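Local atomic coordinates of beta-alanyl-CoA:ammonia lyase 2 (Clostridium propionicum, PDB entry 4MTU), a protein that probably acts as a lyase on beta-alanyl-CoA, releasing ammonia, and belongs to the hot dog fold superfamily. Residues A[2-7]-A[134-139]; A[43-48]-A[127-132]. All blocks are in the same frame, centred on the assembly; numbering follows the deposited sequence.

Contact 1: residues A[2-7]-A[134-139]; sequences VGKKVV and ESSFKD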
# COMPACT_ATOMS: atom_id res chain seq x y z
N VAL A 2 9.26 -32.98 5.81
CA VAL A 2 10.60 -32.74 6.28
C VAL A 2 10.56 -31.48 7.14
O VAL A 2 10.19 -30.41 6.66
CB VAL A 2 11.56 -32.50 5.12
CG1 VAL A 2 12.93 -32.19 5.64
CG2 VAL A 2 11.57 -33.75 4.25
N GLY A 3 10.93 -31.57 8.38
CA GLY A 3 10.85 -30.41 9.26
C GLY A 3 9.44 -30.17 9.72
O GLY A 3 8.51 -30.99 9.56
N LYS A 4 9.19 -29.05 10.32
CA LYS A 4 7.90 -28.67 10.90
C LYS A 4 7.07 -27.96 9.84
O LYS A 4 7.57 -27.36 8.91
CB LYS A 4 8.12 -27.71 12.10
CG LYS A 4 8.50 -26.27 11.86
CD LYS A 4 8.85 -25.46 13.10
CE LYS A 4 9.32 -24.04 12.86
NZ LYS A 4 9.82 -23.31 14.11
N LYS A 5 5.76 -27.97 10.06
CA LYS A 5 4.82 -27.17 9.30
C LYS A 5 4.98 -25.72 9.73
O LYS A 5 4.99 -25.43 10.92
CB LYS A 5 3.42 -27.72 9.51
CG LYS A 5 2.30 -27.09 8.73
CD LYS A 5 0.96 -27.83 8.95
CE LYS A 5 0.93 -29.28 8.50
NZ LYS A 5 -0.42 -29.99 8.48
N VAL A 6 5.02 -24.79 8.80
CA VAL A 6 5.02 -23.36 9.07
C VAL A 6 3.57 -22.87 8.89
O VAL A 6 2.88 -23.21 7.94
CB VAL A 6 5.95 -22.63 8.14
CG1 VAL A 6 5.73 -21.13 8.14
CG2 VAL A 6 7.41 -22.96 8.55
N VAL A 7 3.14 -22.05 9.85
CA VAL A 7 1.78 -21.50 9.87
C VAL A 7 1.85 -19.98 9.96
O VAL A 7 2.35 -19.44 10.94
CB VAL A 7 0.99 -22.06 11.04
CG1 VAL A 7 -0.39 -21.43 11.18
CG2 VAL A 7 0.86 -23.58 10.96
N GLU A 134 17.22 -24.33 11.73
CA GLU A 134 16.15 -24.45 12.73
C GLU A 134 16.13 -25.93 13.14
O GLU A 134 16.23 -26.82 12.27
CB GLU A 134 14.85 -23.92 12.23
CG GLU A 134 13.82 -23.57 13.29
CD GLU A 134 12.98 -24.73 13.78
OE1 GLU A 134 12.99 -25.82 13.18
OE2 GLU A 134 12.21 -24.51 14.78
N SER A 135 16.05 -26.23 14.43
CA SER A 135 16.27 -27.56 14.95
C SER A 135 15.36 -28.61 14.37
O SER A 135 15.80 -29.79 14.20
CB SER A 135 16.23 -27.54 16.48
OG SER A 135 14.93 -27.14 16.93
N SER A 136 14.12 -28.30 14.00
CA SER A 136 13.22 -29.32 13.45
C SER A 136 13.66 -29.79 12.07
O SER A 136 13.16 -30.83 11.59
CB SER A 136 11.78 -28.85 13.43
OG SER A 136 11.52 -28.01 12.39
N PHE A 137 14.56 -29.09 11.43
CA PHE A 137 15.05 -29.39 10.07
C PHE A 137 16.39 -30.08 10.08
O PHE A 137 16.97 -30.28 9.01
CB PHE A 137 15.11 -28.12 9.21
CG PHE A 137 13.72 -27.53 8.96
CD1 PHE A 137 13.04 -26.81 9.93
CD2 PHE A 137 13.05 -27.72 7.76
CE1 PHE A 137 11.75 -26.31 9.72
CE2 PHE A 137 11.79 -27.22 7.50
CZ PHE A 137 11.12 -26.55 8.50
N LYS A 138 16.89 -30.46 11.24
CA LYS A 138 18.26 -30.96 11.37
C LYS A 138 18.45 -32.21 10.56
O LYS A 138 19.57 -32.51 10.15
CB LYS A 138 18.62 -31.22 12.84
CG LYS A 138 17.91 -32.33 13.57
N ASP A 139 17.43 -33.00 10.31
CA ASP A 139 17.75 -34.22 9.56
C ASP A 139 17.32 -34.10 8.11
O ASP A 139 17.19 -35.15 7.47
CB ASP A 139 17.07 -35.33 10.36
CG ASP A 139 17.84 -35.54 11.67
OD1 ASP A 139 19.09 -35.67 11.60
OD2 ASP A 139 17.29 -35.54 12.80
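The ring of F137 presents one face to G3 CA. G3 CA stands 3.8 Å from the centroid of the F137 ring, 12° off the ring normal, so this is a CH-pi contact over the centre of the face. With no side chain, G3 can lie close against the ring, and its backbone angles by themselves also call for glycine. The chain turns a corner here. G3 CA also makes a CA-H...O contact of 3.3 Å with S136 O. F137 CZ comes to 3.6 Å from K4 N, which approaches the ring obliquely.

K4 carries the polar part. Its CG sits between the backbone N and the carbonyl carbon (chi1 75°), and the rest of the chain is extended. CB and CG pass S136 OG, and CG also meets F137 CE1. The tip forms a salt bridge: K4 NZ lies 2.8 Å from E134 OE2 and meets it from above the carboxylate plane. The two side chains cross at about a right angle.

The other carboxylate oxygen turns back on its own segment. E134 OE1 accepts from S136 N and from S136 OG, each at 2.8 Å. The hydroxyl arrives on the syn side, close to the carboxylate plane, whereas S136 N comes from well above it. These two bonds help to fix the carboxylate that K4 meets. S136 OG in turn accepts a weak bond from K4 N, 3.3 Å long.

This surface contact sets the short 3-10 segment 135-137 against the start of strand 4-11. F137 also packs on I75 of strand 68-78, the neighbour of 4-11 in the sheet. K4 and E134 both touch Y43 on helix 27-45.

Contact 2: residues A[43-48]-A[127-132]; sequences YVDGDI and DNQRGP. With ZN (zinc ion), chain B.
D45 meets the backbone N-H groups of R130 and G131 through its O and OD2, and also binds the zinc ion. D45 OD2 and D45 OD1 coordinate the zinc ion at 2.1 and 2.3 Å. Waters 1, 3 and 4 and H142 complete the site. Water 1 donates to V44 O, and water 3 donates to Q129 OE1. Thus both segments supply second-shell acceptors.

Direct hydrogen bonds run from the backbone of 130-131 to D45. R130 N donates to D45 O at 2.9 Å. G131 N gives a weak bond to the side-chain oxygen D45 OD2, also 2.9 Å long. Y83 OH hydrogen-bonds to D45 OD1.

The R130 guanidinium grips G46 O side-on with two nitrogens, in its own plane. A bend at chi3 (-53°) places NE for this. R130 NE lies 2.9 Å from G46 O, nearly straight (164°), and R130 NH2 3.2 Å from G46 O. R130 NH2 is also hydrogen-bonded to A106 O of a second subunit.

P132 CA makes CA-H...O contacts with Y43 O and V44 O. A water bridge joins D47 OD2 and N128 O, with water 2 at 2.7 Å from each. D47 OD2 is also hydrogen-bonded to T104 OG1 of the second subunit.

G46, with positive phi, takes the chain out of helix 27-45. Here the C-terminal end of the long helix of the hot dog fold meets the C-terminal tail at a mononuclear zinc site.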
# COMPACT_ATOMS: atom_id res chain seq x y z
N TYR A 43 14.77 -22.06 6.96
CA TYR A 43 15.00 -23.12 7.93
C TYR A 43 15.76 -24.34 7.39
O TYR A 43 16.56 -24.92 8.10
CB TYR A 43 13.67 -23.57 8.56
CG TYR A 43 12.96 -22.51 9.35
CD1 TYR A 43 13.60 -21.42 9.92
CD2 TYR A 43 11.58 -22.59 9.55
CE1 TYR A 43 12.94 -20.46 10.63
CE2 TYR A 43 10.92 -21.63 10.27
CZ TYR A 43 11.57 -20.56 10.81
OH TYR A 43 10.91 -19.57 11.50
N VAL A 44 15.49 -24.71 6.15
CA VAL A 44 16.10 -25.94 5.62
C VAL A 44 17.52 -25.71 5.13
O VAL A 44 18.35 -26.63 5.19
CB VAL A 44 15.21 -26.60 4.53
CG1 VAL A 44 15.31 -25.91 3.21
CG2 VAL A 44 15.56 -28.09 4.46
N ASP A 45 17.83 -24.51 4.63
CA ASP A 45 19.16 -24.29 4.01
C ASP A 45 19.65 -22.85 4.13
O ASP A 45 20.67 -22.53 3.49
CB ASP A 45 19.25 -24.85 2.62
CG ASP A 45 19.80 -26.25 2.51
OD1 ASP A 45 19.23 -27.11 1.83
OD2 ASP A 45 20.84 -26.55 3.18
N GLY A 46 19.05 -22.00 4.93
CA GLY A 46 19.67 -20.75 5.27
C GLY A 46 19.74 -19.70 4.17
O GLY A 46 20.64 -18.84 4.21
N ASP A 47 18.78 -19.72 3.26
CA ASP A 47 18.72 -18.76 2.16
C ASP A 47 17.25 -18.44 1.88
O ASP A 47 16.42 -19.35 2.04
CB ASP A 47 19.39 -19.34 0.93
CG ASP A 47 19.65 -18.32 -0.15
OD1 ASP A 47 18.74 -18.08 -1.00
OD2 ASP A 47 20.75 -17.71 -0.17
N ILE A 48 16.96 -17.24 1.47
CA ILE A 48 15.55 -16.90 1.20
C ILE A 48 15.01 -17.60 -0.04
O ILE A 48 13.78 -17.72 -0.14
CB ILE A 48 15.32 -15.39 1.09
CG1 ILE A 48 16.18 -14.72 -0.01
CG2 ILE A 48 15.50 -14.75 2.45
CD1 ILE A 48 15.72 -13.30 -0.35
N ASP A 127 25.61 -23.56 -4.32
CA ASP A 127 26.64 -22.76 -3.66
C ASP A 127 26.06 -21.89 -2.53
O ASP A 127 26.80 -21.40 -1.69
CB ASP A 127 27.42 -21.87 -4.62
CG ASP A 127 28.29 -22.55 -5.66
OD1 ASP A 127 28.56 -23.78 -5.51
OD2 ASP A 127 28.72 -21.96 -6.68
N ASN A 128 24.74 -21.60 -2.55
CA ASN A 128 24.07 -20.80 -1.58
C ASN A 128 23.41 -21.62 -0.47
O ASN A 128 22.86 -21.01 0.48
CB ASN A 128 22.98 -19.93 -2.20
CG ASN A 128 23.58 -18.86 -3.11
OD1 ASN A 128 24.63 -18.32 -2.81
ND2 ASN A 128 22.94 -18.67 -4.24
N GLN A 129 23.43 -22.94 -0.53
CA GLN A 129 22.85 -23.76 0.54
C GLN A 129 23.82 -23.78 1.74
O GLN A 129 25.03 -23.93 1.60
CB GLN A 129 22.59 -25.16 0.07
CG GLN A 129 21.51 -25.23 -1.03
CD GLN A 129 21.32 -26.58 -1.65
OE1 GLN A 129 21.71 -27.62 -1.07
NE2 GLN A 129 20.65 -26.66 -2.78
N ARG A 130 23.26 -23.61 2.93
CA ARG A 130 24.05 -23.47 4.16
C ARG A 130 23.74 -24.49 5.20
O ARG A 130 24.27 -24.45 6.30
CB ARG A 130 23.96 -22.04 4.73
CG ARG A 130 24.33 -20.98 3.71
CD ARG A 130 24.57 -19.61 4.27
NE ARG A 130 23.42 -19.17 5.10
CZ ARG A 130 23.44 -18.86 6.35
NH1 ARG A 130 24.54 -18.80 7.09
NH2 ARG A 130 22.30 -18.53 6.98
N GLY A 131 22.87 -25.45 4.89
CA GLY A 131 22.44 -26.45 5.83
C GLY A 131 21.30 -25.91 6.75
O GLY A 131 20.94 -24.73 6.73
N PRO A 132 20.74 -26.80 7.51
CA PRO A 132 19.58 -26.45 8.36
C PRO A 132 19.93 -25.35 9.35
O PRO A 132 21.02 -25.28 9.90
CB PRO A 132 19.19 -27.74 9.04
CG PRO A 132 19.75 -28.83 8.21
CD PRO A 132 21.01 -28.25 7.59
ZN ZN B . 20.82 -28.61 2.62
O HOH W 1 19.42 -29.02 4.22
O HOH W 2 22.91 -18.43 1.27
O HOH W 3 22.47 -28.23 1.37
O HOH W 4 22.19 -29.49 3.95

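From the N terminus, the chain enters strand 4-11 through 2-7, the first half of contact 1. Helix 27-45 follows, and its end supplies 43-48 of contact 2. The chain then runs through the remaining four strands before 127-132 returns to the helix end and closes contact 2. Immediately afterwards 134-139 reaches strand 4-11 and closes contact 1. Contact 2 is therefore nested inside the larger loop. Together they fasten the C-terminal tail first to the helix, then to an outermost strand of the sheet within this chain. Y43 and P132 both pack on F137, joining the contacts directly. Both contacts also touch the second subunit.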